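PDB 1PVT: sugar-phosphate aldolase, which is a member of the class II aldolase and adducin N-terminal family, with helices packed around a largely antiparallel beta sheet. Local coordinates for residues 59-64 against 79-84; 146-151 against 211-216. All coordinates share one frame; numbering follows the deposited sequence.

From the N terminus, the chain runs through helix 2-19 and strand 28-34 before it reaches interaction 1. There strand 58-63 pairs with strand 79-84, its neighbour in the sheet. The pairing closes a connection of 14 residues that carries helix 69-72. The chain then forms several more elements, among them strand 122-126 and helix 129-134. Interaction 2 follows and joins the turn after helix 144-147 to the long helix 203-224. It closes a longer loop of 59 residues, which holds helices 152-157 and 173-182 and three strands of the sheet. The two loops lie in series and neither nest nor cross. The centres of interactions 1 and 2 are about 31 Å apart, on opposite sides of the chain's centre.

Interaction 1 of 2, residues 59-64 against 79-84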
loop_
_atom_site.group_PDB
_atom_site.type_symbol
_atom_site.label_atom_id
_atom_site.label_comp_id
_atom_site.label_asym_id
_atom_site.label_seq_id
_atom_site.Cartn_x
_atom_site.Cartn_y
_atom_site.Cartn_z
ATOM N N TYR A 59 -6.661 -13.554 -7.312
ATOM C CA TYR A 59 -7.852 -12.928 -6.757
ATOM C C TYR A 59 -7.345 -11.903 -5.763
ATOM O O TYR A 59 -6.601 -12.240 -4.846
ATOM C CB TYR A 59 -8.706 -13.931 -5.993
ATOM C CG TYR A 59 -9.386 -14.969 -6.832
ATOM C CD1 TYR A 59 -10.625 -14.725 -7.419
ATOM C CD2 TYR A 59 -8.818 -16.226 -6.991
ATOM C CE1 TYR A 59 -11.287 -15.723 -8.131
ATOM C CE2 TYR A 59 -9.462 -17.222 -7.700
ATOM C CZ TYR A 59 -10.694 -16.976 -8.264
ATOM O OH TYR A 59 -11.323 -18.006 -8.928
ATOM N N LEU A 60 -7.725 -10.648 -5.939
ATOM C CA LEU A 60 -7.276 -9.652 -4.993
ATOM C C LEU A 60 -8.376 -8.678 -4.585
ATOM O O LEU A 60 -9.245 -8.291 -5.386
ATOM C CB LEU A 60 -6.056 -8.884 -5.530
ATOM C CG LEU A 60 -6.297 -7.560 -6.262
ATOM C CD1 LEU A 60 -5.058 -6.672 -6.181
ATOM C CD2 LEU A 60 -6.686 -7.839 -7.700
ATOM N N LEU A 61 -8.325 -8.318 -3.305
ATOM C CA LEU A 61 -9.247 -7.386 -2.687
ATOM C C LEU A 61 -8.550 -6.041 -2.707
ATOM O O LEU A 61 -7.407 -5.921 -2.272
ATOM C CB LEU A 61 -9.523 -7.808 -1.240
ATOM C CG LEU A 61 -10.520 -8.946 -0.992
ATOM C CD1 LEU A 61 -10.300 -9.558 0.387
ATOM C CD2 LEU A 61 -11.943 -8.404 -1.152
ATOM N N ILE A 62 -9.226 -5.032 -3.231
ATOM C CA ILE A 62 -8.635 -3.711 -3.279
ATOM C C ILE A 62 -9.727 -2.678 -3.094
ATOM O O ILE A 62 -10.861 -2.868 -3.521
ATOM C CB ILE A 62 -7.913 -3.468 -4.621
ATOM C CG1 ILE A 62 -7.157 -2.138 -4.582
ATOM C CG2 ILE A 62 -8.922 -3.436 -5.749
ATOM C CD1 ILE A 62 -6.302 -1.881 -5.805
ATOM N N THR A 63 -9.384 -1.588 -2.427
ATOM C CA THR A 63 -10.343 -0.530 -2.192
ATOM C C THR A 63 -10.816 -0.049 -3.555
ATOM O O THR A 63 -10.067 -0.088 -4.529
ATOM C CB THR A 63 -9.706 0.634 -1.374
ATOM O OG1 THR A 63 -8.387 0.914 -1.859
ATOM C CG2 THR A 63 -9.607 0.261 0.084
ATOM N N ALA A 64 -12.074 0.371 -3.620
ATOM C CA ALA A 64 -12.675 0.867 -4.854
ATOM C C ALA A 64 -12.282 2.309 -5.098
ATOM O O ALA A 64 -11.608 2.928 -4.288
ATOM C CB ALA A 64 -14.190 0.758 -4.787
ATOM N N ILE A 79 -15.118 -2.111 -0.855
ATOM C CA ILE A 79 -13.967 -2.988 -1.074
ATOM C C ILE A 79 -14.264 -3.927 -2.233
ATOM O O ILE A 79 -15.314 -4.562 -2.259
ATOM C CB ILE A 79 -13.648 -3.835 0.179
ATOM C CG1 ILE A 79 -13.216 -2.917 1.332
ATOM C CG2 ILE A 79 -12.567 -4.874 -0.154
ATOM C CD1 ILE A 79 -12.873 -3.644 2.618
ATOM N N CYS A 80 -13.340 -4.015 -3.187
ATOM C CA CYS A 80 -13.532 -4.870 -4.356
ATOM C C CYS A 80 -12.783 -6.193 -4.316
ATOM O O CYS A 80 -11.599 -6.252 -3.979
ATOM C CB CYS A 80 -13.140 -4.124 -5.642
ATOM S SG CYS A 80 -14.214 -2.746 -6.116
ATOM N N LEU A 81 -13.508 -7.258 -4.640
ATOM C CA LEU A 81 -12.927 -8.586 -4.725
ATOM C C LEU A 81 -12.817 -8.771 -6.221
ATOM O O LEU A 81 -13.798 -8.626 -6.945
ATOM C CB LEU A 81 -13.847 -9.661 -4.165
ATOM C CG LEU A 81 -13.358 -11.047 -4.602
ATOM C CD1 LEU A 81 -11.956 -11.308 -4.078
ATOM C CD2 LEU A 81 -14.308 -12.097 -4.091
ATOM N N LEU A 82 -11.626 -9.087 -6.692
ATOM C CA LEU A 82 -11.451 -9.231 -8.117
ATOM C C LEU A 82 -10.725 -10.488 -8.509
ATOM O O LEU A 82 -9.918 -11.026 -7.748
ATOM C CB LEU A 82 -10.665 -8.045 -8.648
ATOM C CG LEU A 82 -11.184 -6.675 -8.240
ATOM C CD1 LEU A 82 -10.167 -5.642 -8.680
ATOM C CD2 LEU A 82 -12.564 -6.416 -8.857
ATOM N N HIS A 83 -11.022 -10.957 -9.711
ATOM C CA HIS A 83 -10.345 -12.121 -10.238
ATOM C C HIS A 83 -9.520 -11.557 -11.391
ATOM O O HIS A 83 -10.065 -10.998 -12.356
ATOM C CB HIS A 83 -11.343 -13.170 -10.729
ATOM C CG HIS A 83 -10.700 -14.454 -11.157
ATOM N ND1 HIS A 83 -9.716 -15.076 -10.418
ATOM C CD2 HIS A 83 -10.898 -15.231 -12.248
ATOM C CE1 HIS A 83 -9.334 -16.179 -11.036
ATOM N NE2 HIS A 83 -10.035 -16.297 -12.149
ATOM N N VAL A 84 -8.201 -11.673 -11.257
ATOM C CA VAL A 84 -7.280 -11.165 -12.259
ATOM C C VAL A 84 -6.887 -12.246 -13.258
ATOM O O VAL A 84 -6.141 -13.188 -12.949
ATOM C CB VAL A 84 -6.025 -10.566 -11.586
ATOM C CG1 VAL A 84 -5.044 -10.081 -12.630
ATOM C CG2 VAL A 84 -6.432 -9.403 -10.695
#
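Tyr59 CG stands beside its own backbone N (chi1 -69°), while His83 CG is anti to its backbone N (chi1 -174°), and the two rings meet above a non-hydrogen-bonded pair. The motif is an antiparallel strand pair inside the large sheet of this AraD-like fold. The rings form an offset stack with centroids 3.9 Å apart and planes inclined at 27°. They are modelled too close at one point, so the exact spacing is doubtful. The imidazole lies over one face of the phenol, with His83 CE1 displaced toward the rim. The phenol oxygen in turn sits over the rim of one imidazole face. Tyr59 OH is hydrogen-bonded to Tyr41 OH, which ties the far end of the ring to a residue outside the pair.

The backbones are joined by two hydrogen-bonded pairs. Leu60 N gives a bond to Leu82 O at 2.9 Å, and Leu82 N returns one to Leu60 O. Ile62 N bonds to Cys80 O and Cys80 N to Ile62 O in the same reciprocal way. Between these pairs, the CA-H of Leu61 points at Cys80 O, with CA and O 2.9 Å apart.

Leu61, Ile79 and Leu81 share the sheet face that carries the two rings. Leu61 CD2 touches Ile79 CG2 at 3.7 Å and also reaches Leu81 CB. Helix 2-19 covers these three residues. The other face carries Leu60, Ile62, Cys80 and Leu82. There Ile62 CG2 meets Leu82 CD1 at 3.9 Å, and Leu82 continues onto Tyr90 and Ile92 of the next strand. Every touching residue is buried. Two contacts lie at the ends of the pair. At one, Ala64 CB rests on Cys80 SG at 3.7 Å. At the other, Leu60 CD2 packs against Val84 CG2 at 3.4 Å.

Interaction 2 of 2, residues 146-151 against 211-216; sequences KMMKIH and EILEKA
The His151 imidazole meets Ile212, Lys215 and Ala216 on one turn of helix 203-224. Ile212 O lies at the ring's edge, near its plane. Lys215 CB and Ala216 CB approach obliquely. The edge contact is loose: His151 NE2 is 4.3 Å from Ile212 O, too far for a hydrogen bond. That oxygen already accepts the helical bond from Ala216 N. His151 NE2 comes nearer to Ala216 CB, at 3.8 Å. The ring is reached through a chi1 of 58°, which puts His151 CG between the backbone N and the carbonyl carbon. Its CE1 corner looks onto Lys215 CB at 4.3 Å.

Ala216 is the centre of the contact. Its CB points at the turn and is met by Met147 and Ile150 as well as by His151. Met147 O lies 3.9 Å from Ala216 CB, and Met147 CG is 4.1 Å from the same methyl. Ile150 CD1 also lies near Ala216 CB, at 4.3 Å. The still closer approach of Ile150 CD1 to the Ala216 carbonyl is doubtful in detail. Farther along, Met148 CE touches Leu213 CD2 at 4.2 Å. The Met148 chain bends at chi2 and chi3, which brings the terminal methyl back to the helix although the side chain sets off away from it. Both methionines are selenomethionines in the model. The two segments are held together by apolar packing, with no polar bond between them.

The 146-151 segment is the end of the short helix 144-147 and the turn after it. Met147 also lies against helix 129-134, through Leu131 and Leu134. Helix 152-157 follows at once in the chain, and its Glu153 and Phe157 touch Ile212 of helix 203-224.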
loop_
_atom_site.group_PDB
_atom_site.type_symbol
_atom_site.label_atom_id
_atom_site.label_comp_id
_atom_site.label_asym_id
_atom_site.label_seq_id
_atom_site.Cartn_x
_atom_site.Cartn_y
_atom_site.Cartn_z
ATOM N N LYS A 146 19.623 8.241 9.166
ATOM C CA LYS A 146 19.546 8.433 10.602
ATOM C C LYS A 146 18.111 8.164 11.037
ATOM O O LYS A 146 17.876 7.649 12.126
ATOM C CB LYS A 146 20.001 9.853 10.985
ATOM C CG LYS A 146 21.530 10.098 10.871
ATOM C CD LYS A 146 22.356 9.443 12.001
ATOM C CE LYS A 146 22.469 7.909 11.865
ATOM N NZ LYS A 146 23.146 7.236 13.019
HETATM N N MSE A 147 17.152 8.489 10.173
HETATM C CA MSE A 147 15.756 8.248 10.503
HETATM C C MSE A 147 15.540 6.755 10.622
HETATM O O MSE A 147 14.735 6.291 11.422
HETATM C CB MSE A 147 14.823 8.781 9.421
HETATM C CG MSE A 147 13.357 8.592 9.784
HETATM SE SE MSE A 147 12.101 8.596 8.304
HETATM C CE MSE A 147 11.707 10.473 8.212
HETATM N N MSE A 148 16.274 6.005 9.817
HETATM C CA MSE A 148 16.150 4.561 9.804
HETATM C C MSE A 148 16.704 3.860 11.027
HETATM O O MSE A 148 16.691 2.634 11.096
HETATM C CB MSE A 148 16.798 3.991 8.543
HETATM C CG MSE A 148 15.997 4.255 7.283
HETATM SE SE MSE A 148 14.148 3.708 7.514
HETATM C CE MSE A 148 13.385 5.432 7.941
ATOM N N LYS A 149 17.194 4.624 11.993
ATOM C CA LYS A 149 17.722 4.012 13.199
ATOM C C LYS A 149 17.467 4.908 14.392
ATOM O O LYS A 149 18.264 4.955 15.329
ATOM C CB LYS A 149 19.222 3.729 13.055
ATOM C CG LYS A 149 19.726 2.607 13.982
ATOM C CD LYS A 149 21.069 1.999 13.521
ATOM C CE LYS A 149 21.416 0.724 14.306
ATOM N NZ LYS A 149 22.673 0.062 13.850
ATOM N N ILE A 150 16.345 5.618 14.354
ATOM C CA ILE A 150 15.979 6.512 15.441
ATOM C C ILE A 150 15.542 5.702 16.642
ATOM O O ILE A 150 15.610 6.166 17.780
ATOM C CB ILE A 150 14.847 7.436 15.043
ATOM C CG1 ILE A 150 15.289 8.293 13.862
ATOM C CG2 ILE A 150 14.474 8.323 16.212
ATOM C CD1 ILE A 150 14.213 9.212 13.347
ATOM N N HIS A 151 15.071 4.492 16.380
ATOM C CA HIS A 151 14.669 3.587 17.439
ATOM C C HIS A 151 14.589 2.201 16.850
ATOM O O HIS A 151 14.122 2.010 15.726
ATOM C CB HIS A 151 13.325 3.983 18.065
ATOM C CG HIS A 151 12.189 4.042 17.095
ATOM N ND1 HIS A 151 10.881 3.830 17.475
ATOM C CD2 HIS A 151 12.156 4.320 15.772
ATOM C CE1 HIS A 151 10.091 3.972 16.426
ATOM N NE2 HIS A 151 10.840 4.270 15.380
ATOM N N GLU A 211 2.665 2.875 10.525
ATOM C CA GLU A 211 2.734 3.460 11.862
ATOM C C GLU A 211 4.172 3.721 12.261
ATOM O O GLU A 211 4.564 4.857 12.524
ATOM C CB GLU A 211 2.115 2.522 12.885
ATOM C CG GLU A 211 0.691 2.812 13.194
ATOM C CD GLU A 211 0.231 2.060 14.418
ATOM O OE1 GLU A 211 -0.854 2.388 14.945
ATOM O OE2 GLU A 211 0.954 1.135 14.853
ATOM N N ILE A 212 4.959 2.653 12.301
ATOM C CA ILE A 212 6.366 2.742 12.675
ATOM C C ILE A 212 7.135 3.761 11.833
ATOM O O ILE A 212 7.819 4.618 12.385
ATOM C CB ILE A 212 7.031 1.337 12.628
ATOM C CG1 ILE A 212 6.427 0.478 13.743
ATOM C CG2 ILE A 212 8.535 1.438 12.818
ATOM C CD1 ILE A 212 6.843 -0.957 13.720
ATOM N N LEU A 213 7.029 3.691 10.511
ATOM C CA LEU A 213 7.721 4.668 9.689
ATOM C C LEU A 213 7.320 6.069 10.117
ATOM O O LEU A 213 8.162 6.953 10.278
ATOM C CB LEU A 213 7.385 4.478 8.217
ATOM C CG LEU A 213 8.195 3.391 7.515
ATOM C CD1 LEU A 213 7.974 3.503 6.012
ATOM C CD2 LEU A 213 9.685 3.550 7.836
ATOM N N GLU A 214 6.022 6.268 10.308
ATOM C CA GLU A 214 5.512 7.567 10.725
ATOM C C GLU A 214 6.158 8.013 12.027
ATOM O O GLU A 214 6.657 9.133 12.143
ATOM C CB GLU A 214 4.006 7.497 10.947
ATOM C CG GLU A 214 3.186 8.477 10.131
ATOM C CD GLU A 214 3.763 9.872 10.113
ATOM O OE1 GLU A 214 4.808 10.075 9.459
ATOM O OE2 GLU A 214 3.167 10.767 10.750
ATOM N N LYS A 215 6.131 7.124 13.013
ATOM C CA LYS A 215 6.686 7.438 14.313
ATOM C C LYS A 215 8.116 7.896 14.168
ATOM O O LYS A 215 8.496 8.917 14.730
ATOM C CB LYS A 215 6.603 6.226 15.233
ATOM C CG LYS A 215 6.568 6.610 16.685
ATOM C CD LYS A 215 5.880 5.545 17.524
ATOM C CE LYS A 215 5.671 5.994 18.984
ATOM N NZ LYS A 215 4.761 5.068 19.755
ATOM N N ALA A 216 8.907 7.162 13.395
ATOM C CA ALA A 216 10.303 7.529 13.202
ATOM C C ALA A 216 10.406 8.883 12.550
ATOM O O ALA A 216 11.243 9.691 12.920
ATOM C CB ALA A 216 10.996 6.512 12.354
#